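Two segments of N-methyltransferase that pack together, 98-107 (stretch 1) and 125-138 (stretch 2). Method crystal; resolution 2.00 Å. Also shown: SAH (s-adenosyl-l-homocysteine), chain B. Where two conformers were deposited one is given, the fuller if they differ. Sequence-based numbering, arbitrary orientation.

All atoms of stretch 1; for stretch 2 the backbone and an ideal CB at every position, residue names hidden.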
ATOM      1  N   ASP A  98     -21.832  11.850 -20.158  1.00 24.31           N
ATOM      2  CA  ASP A  98     -21.642  12.688 -18.994  1.00 24.83           C
ATOM      3  C   ASP A  98     -22.973  13.328 -18.601  1.00 22.61           C
ATOM      4  O   ASP A  98     -23.586  14.106 -19.359  1.00 19.98           O
ATOM      5  CB  ASP A  98     -20.595  13.745 -19.305  1.00 25.68           C
ATOM      6  CG  ASP A  98     -20.268  14.618 -18.111  1.00 29.80           C
ATOM      7  OD1 ASP A  98     -20.792  14.407 -16.972  1.00 24.87           O
ATOM      8  OD2 ASP A  98     -19.576  15.612 -18.404  1.00 32.30           O
ATOM      9  N   MET A  99     -23.393  13.001 -17.388  1.00 19.00           N
ATOM     10  CA  MET A  99     -24.678  13.481 -16.847  1.00 19.54           C
ATOM     11  C   MET A  99     -24.729  14.989 -16.834  1.00 15.98           C
ATOM     12  O   MET A  99     -25.814  15.569 -16.805  1.00 18.12           O
ATOM     13  CB  MET A  99     -24.926  12.941 -15.406  1.00 20.37           C
ATOM     14  CG  MET A  99     -23.868  13.321 -14.389  1.00 26.88           C
ATOM     15  SD  MET A  99     -23.908  12.543 -12.711  1.00 32.85           S
ATOM     16  CE  MET A  99     -25.541  13.097 -12.459  1.00 22.45           C
ATOM     17  N   PHE A 100     -23.569  15.636 -16.805  1.00 16.60           N
ATOM     18  CA  PHE A 100     -23.504  17.083 -16.723  1.00 19.22           C
ATOM     19  C   PHE A 100     -23.807  17.795 -18.022  1.00 20.95           C
ATOM     20  O   PHE A 100     -24.144  18.978 -17.994  1.00 22.76           O
ATOM     21  CB  PHE A 100     -22.157  17.559 -16.158  1.00 19.61           C
ATOM     22  CG  PHE A 100     -21.956  17.051 -14.783  1.00 21.19           C
ATOM     23  CD1 PHE A 100     -22.871  17.387 -13.805  1.00 21.08           C
ATOM     24  CD2 PHE A 100     -20.975  16.132 -14.514  1.00 21.21           C
ATOM     25  CE1 PHE A 100     -22.761  16.838 -12.562  1.00 24.68           C
ATOM     26  CE2 PHE A 100     -20.863  15.588 -13.250  1.00 24.57           C
ATOM     27  CZ  PHE A 100     -21.751  15.948 -12.289  1.00 20.85           C
ATOM     28  N   ASP A 101     -23.620  17.105 -19.136  1.00 22.49           N
ATOM     29  CA  ASP A 101     -23.929  17.693 -20.434  1.00 22.54           C
ATOM     30  C   ASP A 101     -24.015  16.552 -21.458  1.00 19.61           C
ATOM     31  O   ASP A 101     -22.988  15.967 -21.857  1.00 23.69           O
ATOM     32  CB  ASP A 101     -22.849  18.711 -20.775  1.00 24.36           C
ATOM     33  CG  ASP A 101     -23.145  19.436 -22.092  1.00 25.45           C
ATOM     34  OD1 ASP A 101     -22.292  19.433 -22.985  1.00 26.53           O
ATOM     35  OD2 ASP A 101     -24.303  19.831 -22.264  1.00 28.48           O
ATOM     36  N   PHE A 102     -25.233  16.083 -21.687  1.00 17.05           N
ATOM     37  CA  PHE A 102     -25.486  14.981 -22.613  1.00 17.87           C
ATOM     38  C   PHE A 102     -26.761  15.381 -23.412  1.00 16.07           C
ATOM     39  O   PHE A 102     -27.536  16.263 -23.007  1.00 16.41           O
ATOM     40  CB  PHE A 102     -25.669  13.633 -21.883  1.00 18.05           C
ATOM     41  CG  PHE A 102     -26.915  13.543 -21.045  1.00 22.47           C
ATOM     42  CD1 PHE A 102     -26.937  13.977 -19.727  1.00 22.67           C
ATOM     43  CD2 PHE A 102     -28.089  13.008 -21.576  1.00 23.12           C
ATOM     44  CE1 PHE A 102     -28.101  13.948 -18.976  1.00 22.73           C
ATOM     45  CE2 PHE A 102     -29.246  12.967 -20.831  1.00 19.23           C
ATOM     46  CZ  PHE A 102     -29.260  13.427 -19.519  1.00 24.82           C
ATOM     47  N   ASP A 103     -26.965  14.715 -24.533  1.00 19.34           N
ATOM     48  CA  ASP A 103     -28.138  14.966 -25.399  1.00 21.86           C
ATOM     49  C   ASP A 103     -28.308  13.706 -26.229  1.00 21.56           C
ATOM     50  O   ASP A 103     -27.424  13.295 -26.958  1.00 19.86           O
ATOM     51  CB  ASP A 103     -27.871  16.188 -26.277  1.00 25.10           C
ATOM     52  CG  ASP A 103     -28.204  17.473 -25.557  1.00 32.59           C
ATOM     53  OD1 ASP A 103     -29.409  17.687 -25.280  1.00 40.45           O
ATOM     54  OD2 ASP A 103     -27.265  18.248 -25.234  1.00 37.65           O
ATOM     55  N   LEU A 104     -29.451  13.083 -26.058  1.00 19.58           N
ATOM     56  CA  LEU A 104     -29.758  11.803 -26.640  1.00 21.20           C
ATOM     57  C   LEU A 104     -30.675  12.018 -27.881  1.00 25.25           C
ATOM     58  O   LEU A 104     -30.995  11.052 -28.510  1.00 24.82           O
ATOM     59  CB  LEU A 104     -30.548  10.995 -25.612  1.00 20.34           C
ATOM     60  CG  LEU A 104     -29.811  10.716 -24.302  1.00 22.65           C
ATOM     61  CD1 LEU A 104     -30.586   9.700 -23.489  1.00 19.29           C
ATOM     62  CD2 LEU A 104     -28.409  10.167 -24.534  1.00 26.41           C
ATOM     63  N   GLY A 105     -31.143  13.234 -28.163  1.00 21.46           N
ATOM     64  CA  GLY A 105     -31.973  13.492 -29.347  1.00 24.86           C
ATOM     65  C   GLY A 105     -33.397  12.975 -29.233  1.00 28.74           C
ATOM     66  O   GLY A 105     -34.014  12.737 -30.242  1.00 26.82           O
ATOM     67  N   ARG A 106     -33.901  12.742 -28.015  1.00 22.80           N
ATOM     68  CA  ARG A 106     -35.287  12.351 -27.743  1.00 20.85           C
ATOM     69  C   ARG A 106     -35.652  12.782 -26.344  1.00 20.58           C
ATOM     70  O   ARG A 106     -34.775  13.153 -25.521  1.00 24.32           O
ATOM     71  CB  ARG A 106     -35.507  10.832 -27.860  1.00 19.56           C
ATOM     72  CG  ARG A 106     -34.707  10.051 -26.778  1.00 20.56           C
ATOM     73  CD  ARG A 106     -35.253   8.634 -26.642  1.00 19.46           C
ATOM     74  NE  ARG A 106     -36.614   8.628 -26.143  1.00 20.01           N
ATOM     75  CZ  ARG A 106     -37.322   7.536 -25.959  1.00 19.20           C
ATOM     76  NH1 ARG A 106     -36.839   6.365 -26.341  1.00 20.59           N
ATOM     77  NH2 ARG A 106     -38.563   7.664 -25.510  1.00 22.02           N
ATOM     78  N   VAL A 107     -36.949  12.708 -26.071  1.00 20.47           N
ATOM     79  CA  VAL A 107     -37.500  12.886 -24.759  1.00 21.74           C
ATOM     80  C   VAL A 107     -38.116  11.595 -24.249  1.00 21.17           C
ATOM     81  O   VAL A 107     -38.265  10.607 -24.978  1.00 20.28           O
ATOM     82  CB  VAL A 107     -38.471  14.085 -24.704  1.00 25.47           C
ATOM     83  CG1 VAL A 107     -37.724  15.343 -25.164  1.00 27.73           C
ATOM     84  CG2 VAL A 107     -39.713  13.833 -25.562  1.00 27.54           C
ATOM     85  N   UNK A 125     -23.758  25.690  -9.688  1.00 21.78           N
ATOM     86  CA  UNK A 125     -23.777  25.874 -11.111  1.00 26.37           C
ATOM     87  C   UNK A 125     -23.763  24.524 -11.832  1.00 25.80           C
ATOM     88  O   UNK A 125     -24.564  24.312 -12.751  1.00 21.29           O
ATOM     89  CB  UNK A 125     -22.589  26.735 -11.546  1.00 26.37           C
ATOM     90  N   UNK A 126     -22.883  23.614 -11.416  1.00 20.38           N
ATOM     91  CA  UNK A 126     -22.830  22.281 -12.005  1.00 16.69           C
ATOM     92  C   UNK A 126     -24.076  21.432 -11.730  1.00 17.71           C
ATOM     93  O   UNK A 126     -24.585  20.705 -12.618  1.00 19.44           O
ATOM     94  CB  UNK A 126     -21.593  21.547 -11.482  1.00 16.69           C
ATOM     95  N   UNK A 127     -24.638  21.571 -10.537  1.00 17.38           N
ATOM     96  CA  UNK A 127     -25.906  20.958 -10.226  1.00 16.44           C
ATOM     97  C   UNK A 127     -26.992  21.410 -11.211  1.00 19.02           C
ATOM     98  O   UNK A 127     -27.724  20.577 -11.804  1.00 15.94           O
ATOM     99  CB  UNK A 127     -26.311  21.291  -8.789  1.00 16.44           C
ATOM    100  N   UNK A 128     -27.057  22.731 -11.392  1.00 21.42           N
ATOM    101  CA  UNK A 128     -27.999  23.328 -12.348  1.00 19.83           C
ATOM    102  C   UNK A 128     -27.764  22.805 -13.748  1.00 18.30           C
ATOM    103  O   UNK A 128     -28.761  22.520 -14.428  1.00 20.55           O
ATOM    104  CB  UNK A 128     -27.882  24.854 -12.339  1.00 19.83           C
ATOM    105  N   UNK A 129     -26.520  22.604 -14.172  1.00 21.10           N
ATOM    106  CA  UNK A 129     -26.264  22.063 -15.507  0.50 22.53           C
ATOM    107  C   UNK A 129     -26.775  20.652 -15.710  1.00 22.38           C
ATOM    108  O   UNK A 129     -27.394  20.354 -16.754  1.00 19.50           O
ATOM    109  CB  UNK A 129     -24.761  22.092 -15.793  0.50 22.53           C
ATOM    110  N   UNK A 130     -26.494  19.775 -14.735  1.00 20.34           N
ATOM    111  CA  UNK A 130     -27.063  18.410 -14.738  1.00 20.88           C
ATOM    112  C   UNK A 130     -28.598  18.424 -14.802  1.00 15.54           C
ATOM    113  O   UNK A 130     -29.207  17.640 -15.486  1.00 15.84           O
ATOM    114  CB  UNK A 130     -26.611  17.651 -13.489  1.00 20.88           C
ATOM    115  N   UNK A 131     -29.250  19.255 -14.002  1.00 16.49           N
ATOM    116  CA  UNK A 131     -30.703  19.238 -13.934  1.00 16.63           C
ATOM    117  C   UNK A 131     -31.282  19.783 -15.238  1.00 17.82           C
ATOM    118  O   UNK A 131     -32.314  19.293 -15.737  1.00 18.47           O
ATOM    119  CB  UNK A 131     -31.201  20.051 -12.737  1.00 16.63           C
ATOM    120  N   UNK A 132     -30.608  20.775 -15.801  1.00 16.93           N
ATOM    121  CA  UNK A 132     -31.002  21.250 -17.122  1.00 22.75           C
ATOM    122  C   UNK A 132     -30.906  20.169 -18.197  1.00 22.82           C
ATOM    123  O   UNK A 132     -31.799  20.022 -19.068  1.00 17.11           O
ATOM    124  CB  UNK A 132     -30.133  22.445 -17.519  1.00 22.75           C
ATOM    125  N   UNK A 133     -29.800  19.435 -18.187  1.00 21.35           N
ATOM    126  CA  UNK A 133     -29.604  18.426 -19.211  1.00 19.42           C
ATOM    127  C   UNK A 133     -30.670  17.353 -19.066  1.00 22.02           C
ATOM    128  O   UNK A 133     -31.133  16.880 -20.082  1.00 23.87           O
ATOM    129  CB  UNK A 133     -28.203  17.819 -19.122  1.00 19.42           C
ATOM    130  N   UNK A 134     -30.973  16.912 -17.833  1.00 20.09           N
ATOM    131  CA  UNK A 134     -32.118  16.050 -17.555  1.00 17.39           C
ATOM    132  C   UNK A 134     -33.464  16.605 -18.065  1.00 19.78           C
ATOM    133  O   UNK A 134     -34.196  15.889 -18.733  1.00 18.38           O
ATOM    134  CB  UNK A 134     -32.209  15.814 -16.046  1.00 17.39           C
ATOM    135  N   UNK A 135     -33.771  17.857 -17.714  1.00 20.26           N
ATOM    136  CA  UNK A 135     -35.024  18.532 -18.084  1.00 19.39           C
ATOM    137  C   UNK A 135     -35.230  18.665 -19.602  1.00 19.87           C
ATOM    138  O   UNK A 135     -36.377  18.593 -20.060  1.00 24.46           O
ATOM    139  CB  UNK A 135     -35.056  19.924 -17.450  1.00 19.39           C
ATOM    140  N   UNK A 136     -34.174  18.837 -20.389  1.00 21.36           N
ATOM    141  CA  UNK A 136     -34.391  18.862 -21.829  1.00 24.73           C
ATOM    142  C   UNK A 136     -34.625  17.508 -22.458  1.00 26.81           C
ATOM    143  O   UNK A 136     -34.798  17.424 -23.671  1.00 22.18           O
ATOM    144  CB  UNK A 136     -33.190  19.520 -22.511  1.00 24.73           C
ATOM    145  N   UNK A 137     -34.589  16.443 -21.656  1.00 19.70           N
ATOM    146  CA  UNK A 137     -35.044  15.161 -22.163  1.00 19.18           C
ATOM    147  C   UNK A 137     -36.452  14.843 -21.755  1.00 18.56           C
ATOM    148  O   UNK A 137     -36.842  13.666 -21.763  1.00 17.51           O
ATOM    149  CB  UNK A 137     -34.112  14.044 -21.689  1.00 19.18           C
ATOM    150  N   UNK A 138     -37.193  15.884 -21.368  1.00 20.58           N
ATOM    151  CA  UNK A 138     -38.595  15.730 -21.007  1.00 20.32           C
ATOM    152  C   UNK A 138     -39.510  16.537 -21.923  1.00 21.23           C
ATOM    153  O   UNK A 138     -39.143  17.655 -22.302  1.00 22.33           O
ATOM    154  CB  UNK A 138     -38.811  16.151 -19.552  1.00 20.32           C
TER
HETATM  155  N   SAH B 301     -27.952   5.352  -9.729  1.00 24.51           N
HETATM  156  CA  SAH B 301     -27.104   4.127  -9.475  1.00 24.52           C
HETATM  157  CB  SAH B 301     -25.583   4.396  -9.464  1.00 21.33           C
HETATM  158  CG  SAH B 301     -24.792   4.456  -8.180  1.00 24.60           C
HETATM  159  SD  SAH B 301     -23.055   4.730  -8.274  1.00 19.83           S
HETATM  160  C   SAH B 301     -27.704   3.489  -8.258  1.00 25.41           C
HETATM  161  O   SAH B 301     -28.554   4.015  -7.551  1.00 20.61           O
HETATM  162  OXT SAH B 301     -27.454   2.343  -8.037  1.00 24.40           O
HETATM  163  C5' SAH B 301     -22.846   6.292  -9.085  1.00 20.97           C
HETATM  164  C4' SAH B 301     -22.697   6.070 -10.603  1.00 21.28           C
HETATM  165  O4' SAH B 301     -22.593   7.332 -11.289  1.00 22.79           O
HETATM  166  C3' SAH B 301     -21.417   5.329 -10.978  1.00 20.00           C
HETATM  167  O3' SAH B 301     -21.800   4.171 -11.715  1.00 17.62           O
HETATM  168  C2' SAH B 301     -20.599   6.241 -11.878  1.00 21.02           C
HETATM  169  O2' SAH B 301     -19.953   5.527 -12.962  1.00 20.30           O
HETATM  170  C1' SAH B 301     -21.645   7.222 -12.339  1.00 22.10           C
HETATM  171  N9  SAH B 301     -21.140   8.564 -12.687  1.00 25.36           N
HETATM  172  C8  SAH B 301     -20.200   9.300 -12.022  1.00 24.79           C
HETATM  173  N7  SAH B 301     -19.984  10.472 -12.661  1.00 28.41           N
HETATM  174  C5  SAH B 301     -20.775  10.456 -13.766  1.00 22.02           C
HETATM  175  C6  SAH B 301     -21.010  11.379 -14.873  1.00 20.57           C
HETATM  176  N6  SAH B 301     -20.313  12.530 -14.840  1.00 22.95           N
HETATM  177  N1  SAH B 301     -21.927  11.017 -15.799  1.00 20.07           N
HETATM  178  C2  SAH B 301     -22.561   9.840 -15.781  1.00 17.33           C
HETATM  179  N3  SAH B 301     -22.409   8.934 -14.799  1.00 19.29           N
HETATM  180  C4  SAH B 301     -21.547   9.197 -13.789  1.00 20.90           C

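Positions 125 to 135 are helical, and the side of the helix nearest stretch 1 meets a segment without regular helix or strand. Positions 125 and 128 lie out of its reach and 127 and 131 point away, so stretch 1 does not constrain them; they are A125, A128, L127 and V131.

At position 126 the ideal CB is 4.9 Å from F100 CD1 and points sideways, so a side chain with at least one further methylene beyond CB could reach the ring. It is E126, whose CG lies over one face of F100, 4.1 Å from the ring centroid, in a CH-pi contact.

Position 129 points toward stretch 1, its ideal CB 3.9 Å from F100 O, with the acid of D101 beyond; a long polar or basic chain suits it. R129 sets a guanidinium face over that carbonyl, but NH2 to F100 O, 3.4 Å, has too poor an angle for a hydrogen bond.

At position 130 the backbones come close, the CA atoms of 130 and F100 being 4.3 Å apart. The ideal CB is 3.8 Å from F100 CD1 and 4.0 Å from M99 O, which favours a small residue. A130 packs its methyl on the ring. Position 133 is similar: its CB points toward stretch 1, 3.9 Å from F102 CE1 and 4.0 Å from M99 O, and again a small side chain fits. A133 touches F102.

Position 132 has nothing of stretch 1 near its CB and could be many residues; it is R132. At 134 the ideal CB is 5.1 Å from F102 CZ, and a flexible apolar chain could reach M99. M134 does so, its CE 4.2 Å from M99 CE. Position 135 is out of reach and is A135.

Position 136 follows the helix. Its CB is 5.0 Å from D103 OD1, and D101 and the F102 carbonyl add further acceptors, so a long basic chain is expected. R136 forms salt bridges from NE to D103 OD1 (3.0 Å) and from NH2 to D101 OD2 (3.1 Å), while NH2 also donates to F102 O (3.1 Å). All three acceptors lie at the guanidinium edge.

At 137 the ideal CB lies 4.0 Å from R106 O and 5.1 Å from F102 CE2, with the F102 ring and the L104 amide both within reach of a side chain; a planar side chain carrying an acceptor would suit. In H137, NE2 accepts from L104 N (3.0 Å) and ND1 donates to A133 O (2.7 Å). Its ring is near parallel to F102 but slid aside, with centroids 4.5 Å apart.

Position 138 points away, leaving its choice open; L138 closes the stretch.

Stretch 2, residues 125-138: AELARAVRAMARHL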
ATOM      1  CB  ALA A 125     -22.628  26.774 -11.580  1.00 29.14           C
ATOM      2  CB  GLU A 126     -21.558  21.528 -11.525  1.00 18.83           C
ATOM      3  CG  GLU A 126     -21.237  20.365 -12.450  1.00 16.72           C
ATOM      4  CD  GLU A 126     -19.865  19.771 -12.192  1.00 22.20           C
ATOM      5  OE1 GLU A 126     -19.437  19.789 -11.010  1.00 20.45           O
ATOM      6  OE2 GLU A 126     -19.262  19.251 -13.162  1.00 20.91           O
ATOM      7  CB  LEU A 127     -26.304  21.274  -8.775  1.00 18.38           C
ATOM      8  CG  LEU A 127     -27.633  20.802  -8.239  1.00 18.78           C
ATOM      9  CD1 LEU A 127     -27.612  19.284  -8.240  1.00 17.20           C
ATOM     10  CD2 LEU A 127     -27.971  21.396  -6.878  1.00 23.03           C
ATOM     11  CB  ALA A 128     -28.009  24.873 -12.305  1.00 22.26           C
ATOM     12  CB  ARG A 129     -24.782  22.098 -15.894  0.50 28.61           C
ATOM     13  CG  ARG A 129     -24.502  23.085 -17.009  0.50 32.05           C
ATOM     14  CD  ARG A 129     -23.024  23.413 -17.128  0.50 34.73           C
ATOM     15  NE  ARG A 129     -22.259  22.189 -17.229  0.50 36.87           N
ATOM     16  CZ  ARG A 129     -21.826  21.663 -18.365  0.50 32.99           C
ATOM     17  NH1 ARG A 129     -22.091  22.245 -19.531  0.50 39.78           N
ATOM     18  NH2 ARG A 129     -21.136  20.544 -18.308  0.50 26.59           N
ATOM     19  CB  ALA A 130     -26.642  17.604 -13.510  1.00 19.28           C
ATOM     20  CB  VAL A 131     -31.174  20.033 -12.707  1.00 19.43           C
ATOM     21  CG1 VAL A 131     -32.681  20.189 -12.712  1.00 22.12           C
ATOM     22  CG2 VAL A 131     -30.721  19.295 -11.433  1.00 17.08           C
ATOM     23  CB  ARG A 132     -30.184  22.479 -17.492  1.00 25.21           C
ATOM     24  CG  ARG A 132     -30.891  23.449 -18.426  1.00 39.52           C
ATOM     25  CD  ARG A 132     -30.677  24.921 -17.998  1.00 53.16           C
ATOM     26  NE  ARG A 132     -29.324  25.134 -17.461  1.00 57.12           N
ATOM     27  CZ  ARG A 132     -28.981  25.655 -16.270  1.00 52.20           C
ATOM     28  NH1 ARG A 132     -29.892  26.127 -15.382  1.00 29.50           N
ATOM     29  NH2 ARG A 132     -27.664  25.685 -15.985  1.00 33.36           N
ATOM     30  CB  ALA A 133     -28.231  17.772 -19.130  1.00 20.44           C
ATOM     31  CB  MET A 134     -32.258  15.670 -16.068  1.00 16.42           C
ATOM     32  CG  MET A 134     -31.053  14.807 -15.621  1.00 21.52           C
ATOM     33  SD  MET A 134     -31.066  14.679 -13.820  1.00 24.76           S
ATOM     34  CE  MET A 134     -29.397  14.036 -13.695  1.00 40.21           C
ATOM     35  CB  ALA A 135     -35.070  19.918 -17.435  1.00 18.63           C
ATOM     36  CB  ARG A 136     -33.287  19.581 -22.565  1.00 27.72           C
ATOM     37  CG  ARG A 136     -31.935  18.968 -22.482  1.00 29.02           C
ATOM     38  CD  ARG A 136     -30.920  20.059 -22.826  1.00 38.93           C
ATOM     39  NE  ARG A 136     -29.583  19.477 -22.851  1.00 40.47           N
ATOM     40  CZ  ARG A 136     -28.516  19.914 -22.170  1.00 40.79           C
ATOM     41  NH1 ARG A 136     -28.560  21.005 -21.389  1.00 35.42           N
ATOM     42  NH2 ARG A 136     -27.386  19.231 -22.280  1.00 31.62           N
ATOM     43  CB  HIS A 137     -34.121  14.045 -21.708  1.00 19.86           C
ATOM     44  CG  HIS A 137     -32.785  14.139 -22.355  1.00 17.53           C
ATOM     45  ND1 HIS A 137     -31.803  15.022 -21.940  1.00 18.16           N
ATOM     46  CD2 HIS A 137     -32.309  13.523 -23.458  1.00 14.69           C
ATOM     47  CE1 HIS A 137     -30.756  14.903 -22.737  1.00 15.45           C
ATOM     48  NE2 HIS A 137     -31.048  14.010 -23.671  1.00 17.59           N
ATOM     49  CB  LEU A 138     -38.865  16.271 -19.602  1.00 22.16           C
ATOM     50  CG  LEU A 138     -38.200  15.528 -18.446  1.00 16.08           C
ATOM     51  CD1 LEU A 138     -38.385  16.278 -17.143  1.00 19.59           C
ATOM     52  CD2 LEU A 138     -38.758  14.151 -18.344  1.00 17.81           C
TER
HETATM   53  O   HOH W   1     -33.660  16.019 -25.723  1.00 29.81           O
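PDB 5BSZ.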